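PDB 5VBB: RNA pseudouridylate synthase domain-containing protein 1 from Homo sapiens, which probably binds RNA and isomerises uridine to pseudouridine, as a member of the RluA family of pseudouridine synthases. Local coordinates for residues 88-102 and 207-219. Numbering follows the deposited sequence.
Sequences RCFKERRVTKAYLAL and MLHAFYLRIPTDT. With SO4 (sulfate ion), chain C.
Thr96 to Ala101 pairs with Leu208 to Arg214 in the large antiparallel sheet of the pseudouridine synthase fold. Their short axes approach to 4.4 Å and run at 147°. Thr96 with Arg214, Ala98 with Tyr212 and Leu100 with His209 are hydrogen-bonded pairs. A classic beta bulge interrupts the register: Phe211 and Tyr212 both face Ala98. Ala98 O therefore accepts from Phe211 N at 2.9 Å and from Tyr212 N at 3.0 Å. The Phe211 donor lies in the carbonyl plane, the Tyr212 donor above it.

Leu100 CD1 makes a CH-pi contact over one face of Phe211, 3.9 Å from the ring centroid. Helix 247-256 packs on both side chains. On the face of Thr96, Ala98 and Leu100, Thr96 CG2 meets the edge of the Tyr212 ring at CE2, 3.7 Å away. Arg214 grips Tyr212 OH side-on through NE and NH2; its NH1 salt-bridges Asp259. Tyr212 OH also hydrogen-bonds Glu223.

The other face carries Lys97, Tyr99 and Leu208. The Leu208 side chain lies about 5 Å from that of Asp67, the probable catalytic aspartate, placing this end beside the likely active site. Tyr99 CE2 rests 3.7 Å from Ala210 CB.

Helix 80-91 ends in a Schellman motif with Arg93 at positive phi. A bend at the Arg94 CG-CD bond (chi3 -74°) turns the guanidinium toward Pro216. Pro216 O lies in the guanidinium plane and accepts from Arg94 NH2 at 3.2 Å.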
ATOM      1  N   ARG A  88       0.347  -0.386  20.562  1.00 56.21           N
ATOM      2  CA  ARG A  88       0.281   0.976  21.105  1.00 55.78           C
ATOM      3  C   ARG A  88       0.532   2.035  20.005  1.00 54.22           C
ATOM      4  O   ARG A  88      -0.278   2.945  19.877  1.00 51.26           O
ATOM      5  CB  ARG A  88       1.266   1.159  22.282  1.00 58.94           C
ATOM      6  CG  ARG A  88       0.582   1.464  23.606  1.00 74.25           C
ATOM      7  CD  ARG A  88       1.520   1.267  24.774  1.00 83.84           C
ATOM      8  NE  ARG A  88       1.655  -0.151  25.135  1.00 83.41           N
ATOM      9  CZ  ARG A  88       2.800  -0.832  25.267  1.00 86.94           C
ATOM     10  NH1 ARG A  88       3.973  -0.234  25.059  1.00 68.53           N
ATOM     11  NH2 ARG A  88       2.779  -2.117  25.607  1.00 62.16           N
ATOM     12  N   CYS A  89       1.604   1.895  19.187  1.00 50.09           N
ATOM     13  CA  CYS A  89       1.894   2.856  18.092  1.00 48.38           C
ATOM     14  C   CYS A  89       0.753   2.971  17.122  1.00 49.50           C
ATOM     15  O   CYS A  89       0.461   4.084  16.686  1.00 49.81           O
ATOM     16  CB  CYS A  89       3.180   2.504  17.346  1.00 48.54           C
ATOM     17  SG  CYS A  89       4.631   2.452  18.389  1.00 53.95           S
ATOM     18  N   PHE A  90       0.136   1.849  16.730  1.00 44.72           N
ATOM     19  CA  PHE A  90      -0.960   1.909  15.767  1.00 45.32           C
ATOM     20  C   PHE A  90      -2.198   2.572  16.362  1.00 49.75           C
ATOM     21  O   PHE A  90      -2.735   3.495  15.757  1.00 48.87           O
ATOM     22  CB  PHE A  90      -1.310   0.508  15.212  1.00 46.93           C
ATOM     23  CG  PHE A  90      -0.333   0.035  14.160  1.00 46.03           C
ATOM     24  CD1 PHE A  90      -0.476   0.420  12.838  1.00 47.30           C
ATOM     25  CD2 PHE A  90       0.765  -0.726  14.506  1.00 48.41           C
ATOM     26  CE1 PHE A  90       0.440   0.009  11.873  1.00 47.23           C
ATOM     27  CE2 PHE A  90       1.697  -1.116  13.541  1.00 50.40           C
ATOM     28  CZ  PHE A  90       1.532  -0.735  12.232  1.00 47.51           C
ATOM     29  N   LYS A  91      -2.591   2.149  17.563  1.00 48.33           N
ATOM     30  CA  LYS A  91      -3.778   2.659  18.273  1.00 50.12           C
ATOM     31  C   LYS A  91      -3.622   4.147  18.633  1.00 55.07           C
ATOM     32  O   LYS A  91      -4.603   4.883  18.595  1.00 56.07           O
ATOM     33  CB  LYS A  91      -4.091   1.814  19.530  1.00 54.28           C
ATOM     34  CG  LYS A  91      -5.483   1.189  19.549  1.00 79.10           C
ATOM     35  CD  LYS A  91      -6.544   2.176  20.009  1.00 91.80           C
ATOM     36  CE  LYS A  91      -7.928   1.573  20.091  1.00101.17           C
ATOM     37  N   GLU A  92      -2.396   4.601  18.890  1.00 51.02           N
ATOM     38  CA  GLU A  92      -2.115   6.018  19.147  1.00 50.33           C
ATOM     39  C   GLU A  92      -1.790   6.815  17.888  1.00 51.18           C
ATOM     40  O   GLU A  92      -1.436   7.988  18.004  1.00 52.33           O
ATOM     41  CB  GLU A  92      -0.972   6.152  20.138  1.00 51.39           C
ATOM     42  CG  GLU A  92      -1.356   5.644  21.508  1.00 59.41           C
ATOM     43  CD  GLU A  92      -0.209   5.657  22.493  1.00 72.12           C
ATOM     44  OE1 GLU A  92       0.881   6.165  22.138  1.00 64.02           O
ATOM     45  OE2 GLU A  92      -0.392   5.127  23.612  1.00 68.12           O
ATOM     46  N   ARG A  93      -1.910   6.210  16.695  1.00 47.12           N
ATOM     47  CA  ARG A  93      -1.663   6.840  15.407  1.00 45.66           C
ATOM     48  C   ARG A  93      -0.254   7.443  15.303  1.00 46.27           C
ATOM     49  O   ARG A  93      -0.107   8.541  14.791  1.00 43.94           O
ATOM     50  CB  ARG A  93      -2.737   7.922  15.110  1.00 48.45           C
ATOM     51  CG  ARG A  93      -4.017   7.385  14.513  1.00 50.93           C
ATOM     52  CD  ARG A  93      -4.854   6.680  15.554  1.00 55.50           C
ATOM     53  NE  ARG A  93      -6.216   6.445  15.075  1.00 59.72           N
ATOM     54  CZ  ARG A  93      -7.161   5.813  15.761  1.00 72.03           C
ATOM     55  NH1 ARG A  93      -8.376   5.665  15.246  1.00 57.98           N
ATOM     56  NH2 ARG A  93      -6.902   5.320  16.970  1.00 58.43           N
ATOM     57  N   ARG A  94       0.770   6.717  15.771  0.50 42.60           N
ATOM     58  CA  ARG A  94       2.162   7.192  15.717  0.50 41.96           C
ATOM     59  C   ARG A  94       2.970   6.491  14.608  0.50 44.71           C
ATOM     60  O   ARG A  94       4.168   6.733  14.498  0.50 44.16           O
ATOM     61  CB  ARG A  94       2.822   6.991  17.079  0.50 43.06           C
ATOM     62  CG  ARG A  94       2.096   7.768  18.184  0.50 51.30           C
ATOM     63  CD  ARG A  94       2.871   7.851  19.476  0.50 53.88           C
ATOM     64  NE  ARG A  94       2.866   6.580  20.215  0.50 56.42           N
ATOM     65  CZ  ARG A  94       3.843   5.671  20.233  0.50 68.72           C
ATOM     66  NH1 ARG A  94       3.716   4.564  20.961  0.50 50.56           N
ATOM     67  NH2 ARG A  94       4.955   5.856  19.526  0.50 59.97           N
ATOM     68  N   VAL A  95       2.317   5.679  13.758  1.00 40.18           N
ATOM     69  CA  VAL A  95       3.004   4.947  12.661  1.00 38.63           C
ATOM     70  C   VAL A  95       3.030   5.772  11.389  1.00 40.16           C
ATOM     71  O   VAL A  95       2.070   6.481  11.099  1.00 39.46           O
ATOM     72  CB  VAL A  95       2.317   3.583  12.443  1.00 41.67           C
ATOM     73  CG1 VAL A  95       2.790   2.869  11.163  1.00 40.85           C
ATOM     74  CG2 VAL A  95       2.505   2.710  13.679  1.00 42.48           C
ATOM     75  N   THR A  96       4.144   5.683  10.621  1.00 35.50           N
ATOM     76  CA  THR A  96       4.277   6.352   9.328  1.00 33.14           C
ATOM     77  C   THR A  96       4.282   5.269   8.240  1.00 39.03           C
ATOM     78  O   THR A  96       4.993   4.271   8.359  1.00 38.98           O
ATOM     79  CB  THR A  96       5.534   7.204   9.269  1.00 41.68           C
ATOM     80  OG1 THR A  96       5.475   8.145  10.324  1.00 40.97           O
ATOM     81  CG2 THR A  96       5.681   7.953   7.947  1.00 37.41           C
ATOM     82  N   LYS A  97       3.495   5.477   7.177  1.00 34.93           N
ATOM     83  CA  LYS A  97       3.442   4.557   6.055  1.00 33.54           C
ATOM     84  C   LYS A  97       3.429   5.302   4.754  1.00 35.04           C
ATOM     85  O   LYS A  97       2.821   6.355   4.681  1.00 34.27           O
ATOM     86  CB  LYS A  97       2.138   3.739   6.091  1.00 35.32           C
ATOM     87  CG  LYS A  97       1.872   2.919   7.319  1.00 46.07           C
ATOM     88  CD  LYS A  97       0.770   1.895   7.041  1.00 50.21           C
ATOM     89  CE  LYS A  97       0.301   1.187   8.282  1.00 77.61           C
ATOM     90  NZ  LYS A  97      -0.934   0.388   8.056  1.00 88.69           N
ATOM     91  N   ALA A  98       4.047   4.736   3.708  1.00 31.21           N
ATOM     92  CA  ALA A  98       3.965   5.243   2.351  1.00 30.06           C
ATOM     93  C   ALA A  98       3.924   4.079   1.385  1.00 33.77           C
ATOM     94  O   ALA A  98       4.432   2.971   1.662  1.00 32.07           O
ATOM     95  CB  ALA A  98       5.111   6.199   2.018  1.00 30.52           C
ATOM     96  N   TYR A  99       3.266   4.307   0.261  1.00 32.54           N
ATOM     97  CA  TYR A  99       3.060   3.290  -0.749  1.00 31.98           C
ATOM     98  C   TYR A  99       3.472   3.816  -2.072  1.00 36.50           C
ATOM     99  O   TYR A  99       3.454   5.024  -2.284  1.00 33.51           O
ATOM    100  CB  TYR A  99       1.561   2.945  -0.863  1.00 33.20           C
ATOM    101  CG  TYR A  99       0.928   2.377   0.374  1.00 35.17           C
ATOM    102  CD1 TYR A  99       0.775   3.153   1.520  1.00 37.19           C
ATOM    103  CD2 TYR A  99       0.474   1.057   0.410  1.00 37.00           C
ATOM    104  CE1 TYR A  99       0.250   2.617   2.688  1.00 40.35           C
ATOM    105  CE2 TYR A  99      -0.104   0.527   1.564  1.00 39.05           C
ATOM    106  CZ  TYR A  99      -0.204   1.313   2.701  1.00 42.41           C
ATOM    107  OH  TYR A  99      -0.823   0.873   3.825  1.00 40.83           O
ATOM    108  N   LEU A 100       3.744   2.903  -2.997  1.00 33.76           N
ATOM    109  CA  LEU A 100       3.974   3.219  -4.390  1.00 33.30           C
ATOM    110  C   LEU A 100       2.812   2.650  -5.150  1.00 37.54           C
ATOM    111  O   LEU A 100       2.276   1.604  -4.757  1.00 37.04           O
ATOM    112  CB  LEU A 100       5.257   2.556  -4.910  1.00 33.60           C
ATOM    113  CG  LEU A 100       6.544   3.045  -4.301  1.00 37.73           C
ATOM    114  CD1 LEU A 100       7.691   2.184  -4.715  1.00 36.78           C
ATOM    115  CD2 LEU A 100       6.826   4.505  -4.663  1.00 40.62           C
ATOM    116  N   ALA A 101       2.484   3.262  -6.304  1.00 34.08           N
ATOM    117  CA  ALA A 101       1.423   2.758  -7.158  1.00 33.44           C
ATOM    118  C   ALA A 101       1.582   3.212  -8.562  1.00 38.09           C
ATOM    119  O   ALA A 101       2.204   4.245  -8.801  1.00 37.53           O
ATOM    120  CB  ALA A 101       0.063   3.218  -6.645  1.00 34.26           C
ATOM    121  N   LEU A 102       0.995   2.440  -9.508  1.00 34.94           N
ATOM    122  CA  LEU A 102       0.871   2.822 -10.887  1.00 34.38           C
ATOM    123  C   LEU A 102      -0.616   3.072 -11.043  1.00 38.13           C
ATOM    124  O   LEU A 102      -1.396   2.175 -10.807  1.00 38.74           O
ATOM    125  CB  LEU A 102       1.332   1.770 -11.857  1.00 34.85           C
ATOM    126  CG  LEU A 102       2.820   1.438 -11.841  1.00 39.22           C
ATOM    127  CD1 LEU A 102       3.121   0.276 -12.753  1.00 40.37           C
ATOM    128  CD2 LEU A 102       3.639   2.617 -12.205  1.00 38.25           C
ATOM    129  N   MET A 207      -1.288  -2.835  -9.032  1.00 34.44           N
ATOM    130  CA  MET A 207      -0.065  -2.045  -8.831  1.00 33.26           C
ATOM    131  C   MET A 207      -0.121  -1.101  -7.602  1.00 34.53           C
ATOM    132  O   MET A 207      -0.039   0.113  -7.733  1.00 32.17           O
ATOM    133  CB  MET A 207       0.242  -1.234 -10.101  1.00 35.38           C
ATOM    134  CG  MET A 207       0.241  -2.063 -11.382  1.00 38.10           C
ATOM    135  SD  MET A 207       1.430  -3.433 -11.364  1.00 39.80           S
ATOM    136  CE  MET A 207       0.962  -4.283 -12.886  1.00 38.31           C
ATOM    137  N   LEU A 208      -0.169  -1.684  -6.412  1.00 31.83           N
ATOM    138  CA  LEU A 208      -0.129  -0.970  -5.143  1.00 32.61           C
ATOM    139  C   LEU A 208       0.821  -1.753  -4.279  1.00 37.08           C
ATOM    140  O   LEU A 208       0.712  -2.965  -4.242  1.00 36.12           O
ATOM    141  CB  LEU A 208      -1.538  -0.852  -4.509  1.00 31.85           C
ATOM    142  CG  LEU A 208      -1.627  -0.079  -3.194  1.00 35.28           C
ATOM    143  CD1 LEU A 208      -1.214   1.389  -3.392  1.00 35.69           C
ATOM    144  CD2 LEU A 208      -3.049  -0.073  -2.666  1.00 35.95           C
ATOM    145  N   HIS A 209       1.791  -1.062  -3.639  1.00 33.09           N
ATOM    146  CA  HIS A 209       2.857  -1.664  -2.883  1.00 32.30           C
ATOM    147  C   HIS A 209       3.136  -0.846  -1.627  1.00 35.58           C
ATOM    148  O   HIS A 209       3.335   0.366  -1.724  1.00 32.27           O
ATOM    149  CB  HIS A 209       4.127  -1.648  -3.755  1.00 33.84           C
ATOM    150  CG  HIS A 209       5.328  -2.240  -3.091  1.00 37.09           C
ATOM    151  ND1 HIS A 209       5.406  -3.601  -2.817  1.00 39.13           N
ATOM    152  CD2 HIS A 209       6.468  -1.636  -2.651  1.00 37.99           C
ATOM    153  CE1 HIS A 209       6.579  -3.783  -2.226  1.00 38.85           C
ATOM    154  NE2 HIS A 209       7.259  -2.629  -2.123  1.00 38.35           N
ATOM    155  N   ALA A 210       3.147  -1.490  -0.476  1.00 32.84           N
ATOM    156  CA  ALA A 210       3.454  -0.812   0.797  1.00 32.02           C
ATOM    157  C   ALA A 210       4.959  -0.714   0.853  1.00 36.91           C
ATOM    158  O   ALA A 210       5.651  -1.696   1.059  1.00 37.92           O
ATOM    159  CB  ALA A 210       2.887  -1.612   1.964  1.00 31.99           C
ATOM    160  N   PHE A 211       5.462   0.482   0.652  1.00 33.88           N
ATOM    161  CA  PHE A 211       6.875   0.758   0.452  1.00 34.59           C
ATOM    162  C   PHE A 211       7.629   1.131   1.706  1.00 34.91           C
ATOM    163  O   PHE A 211       8.654   0.530   1.991  1.00 37.07           O
ATOM    164  CB  PHE A 211       6.949   1.904  -0.573  1.00 38.18           C
ATOM    165  CG  PHE A 211       8.304   2.464  -0.893  1.00 40.93           C
ATOM    166  CD1 PHE A 211       9.264   1.677  -1.523  1.00 45.70           C
ATOM    167  CD2 PHE A 211       8.548   3.819  -0.767  1.00 43.62           C
ATOM    168  CE1 PHE A 211      10.447   2.246  -2.005  1.00 46.53           C
ATOM    169  CE2 PHE A 211       9.756   4.359  -1.153  1.00 48.41           C
ATOM    170  CZ  PHE A 211      10.676   3.589  -1.822  1.00 46.11           C
ATOM    171  N   TYR A 212       7.129   2.089   2.470  1.00 32.20           N
ATOM    172  CA  TYR A 212       7.797   2.631   3.629  1.00 32.45           C
ATOM    173  C   TYR A 212       6.946   2.369   4.860  1.00 34.50           C
ATOM    174  O   TYR A 212       5.727   2.516   4.812  1.00 32.93           O
ATOM    175  CB  TYR A 212       8.044   4.130   3.425  1.00 34.45           C
ATOM    176  CG  TYR A 212       8.728   4.777   4.605  1.00 33.57           C
ATOM    177  CD1 TYR A 212      10.109   4.698   4.768  1.00 35.72           C
ATOM    178  CD2 TYR A 212       7.997   5.463   5.569  1.00 34.23           C
ATOM    179  CE1 TYR A 212      10.727   5.197   5.917  1.00 37.79           C
ATOM    180  CE2 TYR A 212       8.610   6.005   6.691  1.00 35.04           C
ATOM    181  CZ  TYR A 212       9.976   5.904   6.847  1.00 36.71           C
ATOM    182  OH  TYR A 212      10.516   6.478   7.969  1.00 39.01           O
ATOM    183  N   LEU A 213       7.576   1.928   5.934  1.00 31.66           N
ATOM    184  CA  LEU A 213       6.864   1.661   7.183  1.00 33.36           C
ATOM    185  C   LEU A 213       7.775   2.009   8.356  1.00 36.64           C
ATOM    186  O   LEU A 213       8.931   1.637   8.357  1.00 37.95           O
ATOM    187  CB  LEU A 213       6.410   0.192   7.226  1.00 32.86           C
ATOM    188  CG  LEU A 213       5.780  -0.350   8.533  1.00 36.46           C
ATOM    189  CD1 LEU A 213       4.383   0.242   8.758  1.00 35.68           C
ATOM    190  CD2 LEU A 213       5.722  -1.896   8.499  1.00 37.27           C
ATOM    191  N   ARG A 214       7.288   2.804   9.293  1.00 31.68           N
ATOM    192  CA  ARG A 214       8.041   3.190  10.473  1.00 31.23           C
ATOM    193  C   ARG A 214       7.132   3.017  11.664  1.00 37.67           C
ATOM    194  O   ARG A 214       6.076   3.635  11.684  1.00 35.47           O
ATOM    195  CB  ARG A 214       8.514   4.630  10.383  1.00 34.54           C
ATOM    196  CG  ARG A 214       9.534   5.000  11.469  1.00 38.90           C
ATOM    197  CD  ARG A 214       9.527   6.492  11.782  1.00 43.94           C
ATOM    198  NE  ARG A 214       9.772   7.306  10.601  1.00 60.01           N
ATOM    199  CZ  ARG A 214       9.606   8.625  10.516  1.00 61.89           C
ATOM    200  NH1 ARG A 214       9.188   9.323  11.567  1.00 45.06           N
ATOM    201  NH2 ARG A 214       9.860   9.255   9.383  1.00 49.71           N
ATOM    202  N   ILE A 215       7.537   2.168  12.650  1.00 36.75           N
ATOM    203  CA  ILE A 215       6.759   1.862  13.842  1.00 37.15           C
ATOM    204  C   ILE A 215       7.685   2.246  15.032  1.00 41.99           C
ATOM    205  O   ILE A 215       8.626   1.523  15.335  1.00 41.75           O
ATOM    206  CB  ILE A 215       6.346   0.385  13.855  1.00 41.27           C
ATOM    207  CG1 ILE A 215       5.638  -0.009  12.508  1.00 41.47           C
ATOM    208  CG2 ILE A 215       5.456   0.099  15.078  1.00 42.96           C
ATOM    209  CD1 ILE A 215       5.370  -1.451  12.323  1.00 39.87           C
ATOM    210  N   PRO A 216       7.484   3.434  15.616  1.00 41.08           N
ATOM    211  CA  PRO A 216       8.402   3.918  16.661  1.00 42.54           C
ATOM    212  C   PRO A 216       8.071   3.337  18.028  1.00 49.38           C
ATOM    213  O   PRO A 216       7.562   4.036  18.896  1.00 50.56           O
ATOM    214  CB  PRO A 216       8.211   5.428  16.585  1.00 43.91           C
ATOM    215  CG  PRO A 216       6.759   5.591  16.229  1.00 47.01           C
ATOM    216  CD  PRO A 216       6.464   4.451  15.280  1.00 42.33           C
ATOM    217  N   THR A 217       8.373   2.049  18.229  1.00 46.92           N
ATOM    218  CA  THR A 217       8.056   1.389  19.507  1.00 47.82           C
ATOM    219  C   THR A 217       9.010   1.839  20.627  1.00 51.90           C
ATOM    220  O   THR A 217      10.089   2.362  20.370  1.00 47.94           O
ATOM    221  CB  THR A 217       8.046  -0.162  19.400  1.00 53.13           C
ATOM    222  OG1 THR A 217       9.387  -0.674  19.420  1.00 52.16           O
ATOM    223  CG2 THR A 217       7.296  -0.679  18.187  1.00 49.12           C
ATOM    224  N   ASP A 218       8.600   1.589  21.864  1.00 53.45           N
ATOM    225  CA  ASP A 218       9.379   1.952  23.068  1.00 55.87           C
ATOM    226  C   ASP A 218      10.823   1.411  23.034  1.00 61.44           C
ATOM    227  O   ASP A 218      11.741   2.150  23.372  1.00 64.89           O
ATOM    228  CB  ASP A 218       8.674   1.490  24.348  1.00 59.26           C
ATOM    229  CG  ASP A 218       8.256   0.029  24.412  1.00 70.56           C
ATOM    230  OD1 ASP A 218       8.607  -0.731  23.491  1.00 71.25           O
ATOM    231  OD2 ASP A 218       7.562  -0.349  25.384  1.00 79.16           O
ATOM    232  N   THR A 219      11.029   0.188  22.538  1.00 55.51           N
ATOM    233  CA  THR A 219      12.344  -0.453  22.472  1.00 55.67           C
ATOM    234  C   THR A 219      13.053  -0.391  21.121  1.00 55.00           C
ATOM    235  O   THR A 219      14.261  -0.613  21.062  1.00 53.54           O
ATOM    236  CB  THR A 219      12.172  -1.951  22.810  1.00 67.09           C
ATOM    237  OG1 THR A 219      11.221  -2.520  21.910  1.00 72.12           O
ATOM    238  CG2 THR A 219      11.714  -2.180  24.229  1.00 69.07           C
TER
HETATM  239  S   SO4 C 302      -7.623   6.686  11.539  1.00 78.41           S
HETATM  240  O1  SO4 C 302      -8.139   7.949  11.015  1.00 78.56           O
HETATM  241  O2  SO4 C 302      -8.437   6.281  12.656  1.00 78.48           O
HETATM  242  O3  SO4 C 302      -7.726   5.637  10.566  1.00 81.17           O
HETATM  243  O4  SO4 C 302      -6.229   6.841  11.925  1.00 81.34           O